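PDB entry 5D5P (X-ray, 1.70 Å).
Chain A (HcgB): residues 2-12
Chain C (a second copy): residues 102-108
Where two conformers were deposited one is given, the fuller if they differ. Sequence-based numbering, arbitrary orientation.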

# COMPACT_ATOMS: atom_id res chain seq x y z
N ASN A 2 -20.72 -11.26 -4.89
CA ASN A 2 -20.46 -9.95 -4.29
C ASN A 2 -19.31 -10.07 -3.27
O ASN A 2 -19.08 -11.15 -2.73
CB ASN A 2 -21.75 -9.38 -3.67
CG ASN A 2 -22.16 -10.05 -2.35
OD1 ASN A 2 -21.33 -10.48 -1.54
ND2 ASN A 2 -23.47 -10.15 -2.14
N ILE A 3 -18.61 -8.98 -2.98
CA ILE A 3 -17.47 -9.11 -2.07
C ILE A 3 -17.86 -9.47 -0.63
O ILE A 3 -17.04 -10.06 0.06
CB ILE A 3 -16.55 -7.86 -2.08
CG1 ILE A 3 -17.29 -6.59 -1.68
CG2 ILE A 3 -15.90 -7.69 -3.47
CD1 ILE A 3 -16.33 -5.44 -1.53
N GLU A 4 -19.05 -9.10 -0.15
CA GLU A 4 -19.46 -9.55 1.19
C GLU A 4 -19.33 -11.05 1.32
O GLU A 4 -18.97 -11.59 2.38
CB GLU A 4 -20.90 -9.20 1.52
CG GLU A 4 -21.23 -7.78 1.84
CD GLU A 4 -22.73 -7.54 1.70
OE1 GLU A 4 -23.50 -8.51 1.50
OE2 GLU A 4 -23.14 -6.37 1.81
N ASN A 5 -19.76 -11.72 0.26
CA ASN A 5 -19.79 -13.16 0.21
C ASN A 5 -18.41 -13.75 0.16
O ASN A 5 -18.11 -14.70 0.88
CB ASN A 5 -20.60 -13.62 -1.00
CG ASN A 5 -22.06 -13.33 -0.85
OD1 ASN A 5 -22.61 -13.32 0.25
ND2 ASN A 5 -22.71 -13.09 -1.98
N THR A 6 -17.57 -13.19 -0.72
CA THR A 6 -16.21 -13.70 -0.86
C THR A 6 -15.46 -13.44 0.43
O THR A 6 -14.67 -14.28 0.86
CB THR A 6 -15.45 -13.08 -2.06
OG1 THR A 6 -15.29 -11.67 -1.88
CG2 THR A 6 -16.20 -13.37 -3.37
N ILE A 7 -15.72 -12.30 1.08
CA ILE A 7 -15.08 -12.00 2.34
C ILE A 7 -15.52 -12.95 3.45
O ILE A 7 -14.69 -13.50 4.16
CB ILE A 7 -15.35 -10.54 2.78
CG1 ILE A 7 -14.63 -9.58 1.83
CG2 ILE A 7 -14.92 -10.33 4.20
CD1 ILE A 7 -15.01 -8.13 2.01
N LYS A 8 -16.83 -13.18 3.57
CA LYS A 8 -17.33 -14.07 4.60
C LYS A 8 -16.72 -15.47 4.41
O LYS A 8 -16.23 -16.07 5.35
CB LYS A 8 -18.86 -14.11 4.55
CG LYS A 8 -19.54 -14.88 5.68
CD LYS A 8 -21.05 -14.83 5.49
CE LYS A 8 -21.82 -15.59 6.57
NZ LYS A 8 -21.71 -17.08 6.47
N SER A 9 -16.69 -15.97 3.17
CA SER A 9 -16.15 -17.30 2.93
C SER A 9 -14.65 -17.37 3.22
O SER A 9 -14.17 -18.37 3.77
CB SER A 9 -16.42 -17.75 1.50
OG SER A 9 -15.80 -19.00 1.27
N ALA A 10 -13.91 -16.33 2.85
CA ALA A 10 -12.48 -16.31 3.09
C ALA A 10 -12.19 -16.24 4.58
O ALA A 10 -11.23 -16.84 5.06
CB ALA A 10 -11.83 -15.14 2.38
N TYR A 11 -12.99 -15.46 5.31
CA TYR A 11 -12.77 -15.32 6.75
C TYR A 11 -12.95 -16.65 7.44
O TYR A 11 -12.15 -17.05 8.31
CB TYR A 11 -13.71 -14.27 7.35
CG TYR A 11 -13.24 -12.85 7.12
CD1 TYR A 11 -12.19 -12.58 6.26
CD2 TYR A 11 -13.83 -11.79 7.80
CE1 TYR A 11 -11.74 -11.27 6.05
CE2 TYR A 11 -13.39 -10.47 7.61
CZ TYR A 11 -12.35 -10.22 6.75
OH TYR A 11 -11.92 -8.93 6.56
N GLU A 12 -13.99 -17.37 7.04
CA GLU A 12 -14.30 -18.66 7.63
C GLU A 12 -13.20 -19.69 7.38
O GLU A 12 -12.88 -20.52 8.24
CB GLU A 12 -15.64 -19.14 7.11
CG GLU A 12 -16.82 -18.42 7.74
CD GLU A 12 -18.08 -18.52 6.90
OE1 GLU A 12 -18.13 -19.35 5.97
OE2 GLU A 12 -19.04 -17.77 7.18
N GLY C 102 1.91 -9.35 3.13
CA GLY C 102 0.65 -10.04 3.30
C GLY C 102 -0.37 -9.41 2.40
O GLY C 102 -0.01 -8.64 1.52
N ARG C 103 -1.65 -9.73 2.61
CA ARG C 103 -2.67 -9.16 1.73
C ARG C 103 -2.74 -7.64 1.84
O ARG C 103 -2.57 -7.07 2.91
CB ARG C 103 -4.03 -9.77 2.06
CG ARG C 103 -4.94 -9.84 0.90
CD ARG C 103 -5.99 -10.87 1.16
NE ARG C 103 -6.87 -10.42 2.22
CZ ARG C 103 -7.38 -11.21 3.16
NH1 ARG C 103 -7.08 -12.50 3.18
NH2 ARG C 103 -8.19 -10.70 4.08
N LEU C 104 -2.98 -7.01 0.70
CA LEU C 104 -3.14 -5.56 0.66
C LEU C 104 -4.44 -5.14 1.34
O LEU C 104 -4.46 -4.25 2.20
CB LEU C 104 -3.14 -5.07 -0.79
CG LEU C 104 -3.61 -3.65 -1.04
CD1 LEU C 104 -2.72 -2.56 -0.39
CD2 LEU C 104 -3.70 -3.46 -2.56
N GLY C 105 -5.53 -5.77 0.91
CA GLY C 105 -6.86 -5.37 1.34
C GLY C 105 -7.74 -6.60 1.47
O GLY C 105 -7.39 -7.55 2.20
N ILE C 106 -8.87 -6.61 0.77
CA ILE C 106 -9.79 -7.74 0.86
C ILE C 106 -9.24 -8.96 0.13
O ILE C 106 -8.28 -8.86 -0.61
CB ILE C 106 -11.17 -7.39 0.26
CG1 ILE C 106 -11.08 -7.21 -1.25
CG2 ILE C 106 -11.69 -6.11 0.89
CD1 ILE C 106 -12.45 -7.32 -1.92
N PRO C 107 -9.83 -10.14 0.35
CA PRO C 107 -9.43 -11.30 -0.45
C PRO C 107 -9.47 -11.03 -1.95
O PRO C 107 -10.48 -10.55 -2.47
CB PRO C 107 -10.46 -12.35 -0.06
CG PRO C 107 -10.83 -11.99 1.35
CD PRO C 107 -10.81 -10.49 1.39
N GLY C 108 -8.36 -11.32 -2.63
CA GLY C 108 -8.25 -11.07 -4.06
C GLY C 108 -7.45 -9.82 -4.42
O GLY C 108 -7.08 -9.64 -5.58
O HOH W 1 -13.17 -10.58 -3.33

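A helix from one copy of HcgB lies against a short, mostly irregular segment of the other, and the rule of the contact is simple: apolar side chains do the packing, and no direct hydrogen bond crosses. Residues 3-12 of chain A form the start of a longer helix, with regular i to i+4 bonds such as Ile A7 N to Ile A3 O (2.8 Å) and Tyr A11 N to Ile A7 O (2.8 Å). Opposite, chain C leaves its strand after Arg C103 and runs through a loop. The backbones come closest in register at Ile A7 and Pro C107, whose CA atoms are 6.3 Å apart, a spacing that leaves room for little more than one thin layer of side chains.

The helix presents Ile A3, Ile A7, Ala A10 and Tyr A11, the i, i+4, i+7, i+8 spacing that gathers residues along one side of a helix. Ile A3 points toward chain C in the p, t rotamer, and its CG2 meets CD1 of Ile C106 at 3.8 Å. Ile A7 leaves the backbone sideways; its m, t conformation carries the longer branch back to the partner, so that CD1 lies 4.0 Å from Ile C106 CG2 and CG1 lies 4.0 Å from Pro C107 CD. Ile C106, also p, t, thus reaches both isoleucines, CD1 going to the first and CG2 to the second, and spans one helical turn.

Pro C107 gives up the most surface of any residue here. Its ring, puckered C-gamma exo, sets CG 3.5 Å from Ala A10 CB. The small alanine lets the ring come close to the helix, and the rigid proline pays little entropy to be held there. Gly C108 follows with phi of 102°, a conformation in which a CB would be jammed against the preceding carbonyl oxygen; the turn itself calls for glycine.

At the far end, Tyr A11 also starts sideways, and chi1 of -80° (m) swings its ring nearer to chain C. Arg C103 NH2 sits at the ring edge, near the ring plane, 4.1 Å from Tyr A11 CE1, so this is not a cation stacked on an aromatic face. Within its own chain, NE of Arg C103 donates to Gly C105 O at 2.9 Å with a nearly straight 174°; NH2 is hydrogen-bonded elsewhere in the structure.

A water links the two stretches. It accepts from Thr A6 OG1 at 2.8 Å and donates to Pro C107 O at 2.8 Å, bridging a gap the threonine side chain, though directed toward chain C, does not close.

Two other polar side chains bond within the helix stretch. Asn A2, chi1 p, places OD1 2.7 Å from Asn A5 N and accepts its hydrogen bond at the helix start. Lys A8, extended through chi3 and turned to m at chi4, brings NZ 2.8 Å from Glu A12 OE2 in an i to i+4 salt bridge, out of reach of chain C.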